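PDB 6TA8: tyrocidine synthase 2 from Brevibacillus parabrevis, which belongs to the nonribosomal peptide synthetases, large modular enzymes, and is represented here by a condensation domain. Local coordinates for residues 42-47 against 53-58. Residues are numbered along the deposited sequence; the frame is centred on the assembly and turned at random.
Sequences KWFFAN and HHWNQA
Phe-44 and Trp-55 make most of the contact, ring against ring. One edge of the phenylalanine is set down on a face of the indole: CE1 of Phe-44 is 3.5 Å from CD2 of Trp-55, and CD1 of Phe-44 lies 3.7 Å from CE3 of Trp-55. The ring planes meet at 54°, so the pair lies between the two classical ring geometries. With CG anti to the backbone N (chi1 171°), Phe-44 reaches out from its helix to the indole, whose broad surface suits it to receive such an edge. Trp-43 adds a lighter apolar touch, the rim of its benzo ring bringing CZ3 to 3.9 Å from CH2 of Trp-55.

In the condensation domain, these rings join the short helix 39-46 to the residues leading into strand 56-63, across a loop in which Phe-49 stacks on Trp-55 and also meets Phe-44. His-164 and Phe-411 bring further rings to the indole.

No hydrogen bond crosses between the segments; the polar groups bond locally or to residues beyond them. Asn-47 turns its amide back so that ND2 donates to O of Trp-43 in a short (2.8 Å) but bent (132°) bond, while the same nitrogen lies over one face of the Trp-43 indole, toward its rim. The carboxamide of Asn-56 suits a buried place because both ends bond: OD1 accepts from the backbone N of Trp-55 at 3.0 Å, from above the amide plane rather than along a lone pair, and ND2 donates to the carbonyl of Gln-134.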
loop_
_atom_site.group_PDB
_atom_site.type_symbol
_atom_site.label_atom_id
_atom_site.label_comp_id
_atom_site.label_asym_id
_atom_site.label_seq_id
_atom_site.Cartn_x
_atom_site.Cartn_y
_atom_site.Cartn_z
ATOM N N LYS A 42 -0.240 4.570 -14.050
ATOM C CA LYS A 42 0.161 4.025 -15.344
ATOM C C LYS A 42 0.620 2.579 -15.210
ATOM O O LYS A 42 0.346 1.749 -16.085
ATOM C CB LYS A 42 1.274 4.880 -15.951
ATOM C CG LYS A 42 0.796 5.966 -16.900
ATOM C CD LYS A 42 1.951 6.491 -17.741
ATOM C CE LYS A 42 1.469 7.438 -18.827
ATOM N NZ LYS A 42 1.013 8.740 -18.266
ATOM N N TRP A 43 1.326 2.263 -14.122
ATOM C CA TRP A 43 1.791 0.898 -13.903
ATOM C C TRP A 43 0.629 -0.072 -13.728
ATOM O O TRP A 43 0.737 -1.244 -14.106
ATOM C CB TRP A 43 2.714 0.858 -12.684
ATOM C CG TRP A 43 2.992 -0.517 -12.160
ATOM C CD1 TRP A 43 3.993 -1.356 -12.556
ATOM C CD2 TRP A 43 2.269 -1.210 -11.136
ATOM N NE1 TRP A 43 3.934 -2.530 -11.844
ATOM C CE2 TRP A 43 2.883 -2.466 -10.966
ATOM C CE3 TRP A 43 1.157 -0.892 -10.349
ATOM C CZ2 TRP A 43 2.425 -3.403 -10.043
ATOM C CZ3 TRP A 43 0.704 -1.823 -9.432
ATOM C CH2 TRP A 43 1.337 -3.063 -9.287
ATOM N N PHE A 44 -0.487 0.396 -13.165
ATOM C CA PHE A 44 -1.641 -0.476 -12.970
ATOM C C PHE A 44 -2.283 -0.852 -14.301
ATOM O O PHE A 44 -2.665 -2.009 -14.507
ATOM C CB PHE A 44 -2.658 0.203 -12.052
ATOM C CG PHE A 44 -3.974 -0.518 -11.959
ATOM C CD1 PHE A 44 -4.122 -1.616 -11.129
ATOM C CD2 PHE A 44 -5.068 -0.090 -12.695
ATOM C CE1 PHE A 44 -5.332 -2.279 -11.040
ATOM C CE2 PHE A 44 -6.281 -0.750 -12.613
ATOM C CZ PHE A 44 -6.412 -1.846 -11.782
ATOM N N PHE A 45 -2.406 0.111 -15.217
ATOM C CA PHE A 45 -3.034 -0.163 -16.504
ATOM C C PHE A 45 -2.106 -0.913 -17.450
ATOM O O PHE A 45 -2.576 -1.726 -18.253
ATOM C CB PHE A 45 -3.498 1.143 -17.148
ATOM C CG PHE A 45 -4.681 1.765 -16.464
ATOM C CD1 PHE A 45 -5.936 1.189 -16.565
ATOM C CD2 PHE A 45 -4.538 2.921 -15.716
ATOM C CE1 PHE A 45 -7.026 1.753 -15.934
ATOM C CE2 PHE A 45 -5.624 3.491 -15.083
ATOM C CZ PHE A 45 -6.870 2.906 -15.193
ATOM N N ALA A 46 -0.797 -0.657 -17.372
ATOM C CA ALA A 46 0.150 -1.367 -18.224
ATOM C C ALA A 46 0.207 -2.853 -17.904
ATOM O O ALA A 46 0.618 -3.645 -18.757
ATOM C CB ALA A 46 1.545 -0.752 -18.089
ATOM N N ASN A 47 -0.192 -3.248 -16.693
ATOM C CA ASN A 47 -0.219 -4.666 -16.351
ATOM C C ASN A 47 -1.348 -5.394 -17.070
ATOM O O ASN A 47 -1.253 -6.607 -17.296
ATOM C CB ASN A 47 -0.357 -4.837 -14.840
ATOM C CG ASN A 47 0.982 -4.903 -14.137
ATOM O OD1 ASN A 47 1.711 -5.887 -14.258
ATOM N ND2 ASN A 47 1.313 -3.853 -13.396
ATOM N N HIS A 53 -11.394 -3.907 -12.438
ATOM C CA HIS A 53 -12.289 -3.221 -11.515
ATOM C C HIS A 53 -12.301 -3.871 -10.139
ATOM O O HIS A 53 -12.794 -3.262 -9.184
ATOM C CB HIS A 53 -13.706 -3.190 -12.084
ATOM C CG HIS A 53 -14.329 -4.544 -12.216
ATOM N ND1 HIS A 53 -14.144 -5.344 -13.323
ATOM C CD2 HIS A 53 -15.127 -5.244 -11.375
ATOM C CE1 HIS A 53 -14.803 -6.476 -13.159
ATOM N NE2 HIS A 53 -15.408 -6.442 -11.986
ATOM N N HIS A 54 -11.780 -5.090 -10.019
ATOM C CA HIS A 54 -11.687 -5.805 -8.748
ATOM C C HIS A 54 -10.213 -5.822 -8.347
ATOM O O HIS A 54 -9.473 -6.754 -8.669
ATOM C CB HIS A 54 -12.261 -7.215 -8.862
ATOM C CG HIS A 54 -12.487 -7.881 -7.540
ATOM N ND1 HIS A 54 -13.076 -9.122 -7.424
ATOM C CD2 HIS A 54 -12.205 -7.478 -6.279
ATOM C CE1 HIS A 54 -13.146 -9.456 -6.148
ATOM N NE2 HIS A 54 -12.624 -8.476 -5.432
ATOM N N TRP A 55 -9.797 -4.777 -7.635
ATOM C CA TRP A 55 -8.409 -4.581 -7.241
ATOM C C TRP A 55 -8.356 -3.479 -6.193
ATOM O O TRP A 55 -7.844 -2.387 -6.457
ATOM C CB TRP A 55 -7.552 -4.217 -8.457
ATOM C CG TRP A 55 -6.136 -4.702 -8.390
ATOM C CD1 TRP A 55 -5.684 -5.954 -8.686
ATOM C CD2 TRP A 55 -4.982 -3.937 -8.018
ATOM N NE1 TRP A 55 -4.323 -6.020 -8.513
ATOM C CE2 TRP A 55 -3.867 -4.795 -8.104
ATOM C CE3 TRP A 55 -4.785 -2.613 -7.616
ATOM C CZ2 TRP A 55 -2.574 -4.371 -7.805
ATOM C CZ3 TRP A 55 -3.499 -2.195 -7.320
ATOM C CH2 TRP A 55 -2.413 -3.071 -7.417
ATOM N N ASN A 56 -8.891 -3.752 -5.007
ATOM C CA ASN A 56 -9.234 -2.719 -4.040
ATOM C C ASN A 56 -8.415 -2.864 -2.761
ATOM O O ASN A 56 -7.592 -3.770 -2.610
ATOM C CB ASN A 56 -10.730 -2.771 -3.705
ATOM C CG ASN A 56 -11.586 -3.150 -4.896
ATOM O OD1 ASN A 56 -11.299 -2.772 -6.032
ATOM N ND2 ASN A 56 -12.651 -3.900 -4.640
ATOM N N GLN A 57 -8.652 -1.927 -1.846
ATOM C CA GLN A 57 -8.240 -2.013 -0.454
ATOM C C GLN A 57 -9.470 -1.751 0.401
ATOM O O GLN A 57 -10.304 -0.909 0.054
ATOM C CB GLN A 57 -7.131 -1.003 -0.121
ATOM C CG GLN A 57 -5.746 -1.411 -0.599
ATOM C CD GLN A 57 -4.676 -0.412 -0.203
ATOM O OE1 GLN A 57 -4.972 0.742 0.110
ATOM N NE2 GLN A 57 -3.423 -0.853 -0.216
ATOM N N ALA A 58 -9.594 -2.475 1.511
ATOM C CA ALA A 58 -10.800 -2.381 2.319
ATOM C C ALA A 58 -10.466 -2.585 3.788
ATOM O O ALA A 58 -9.481 -3.243 4.134
ATOM C CB ALA A 58 -11.853 -3.403 1.871
#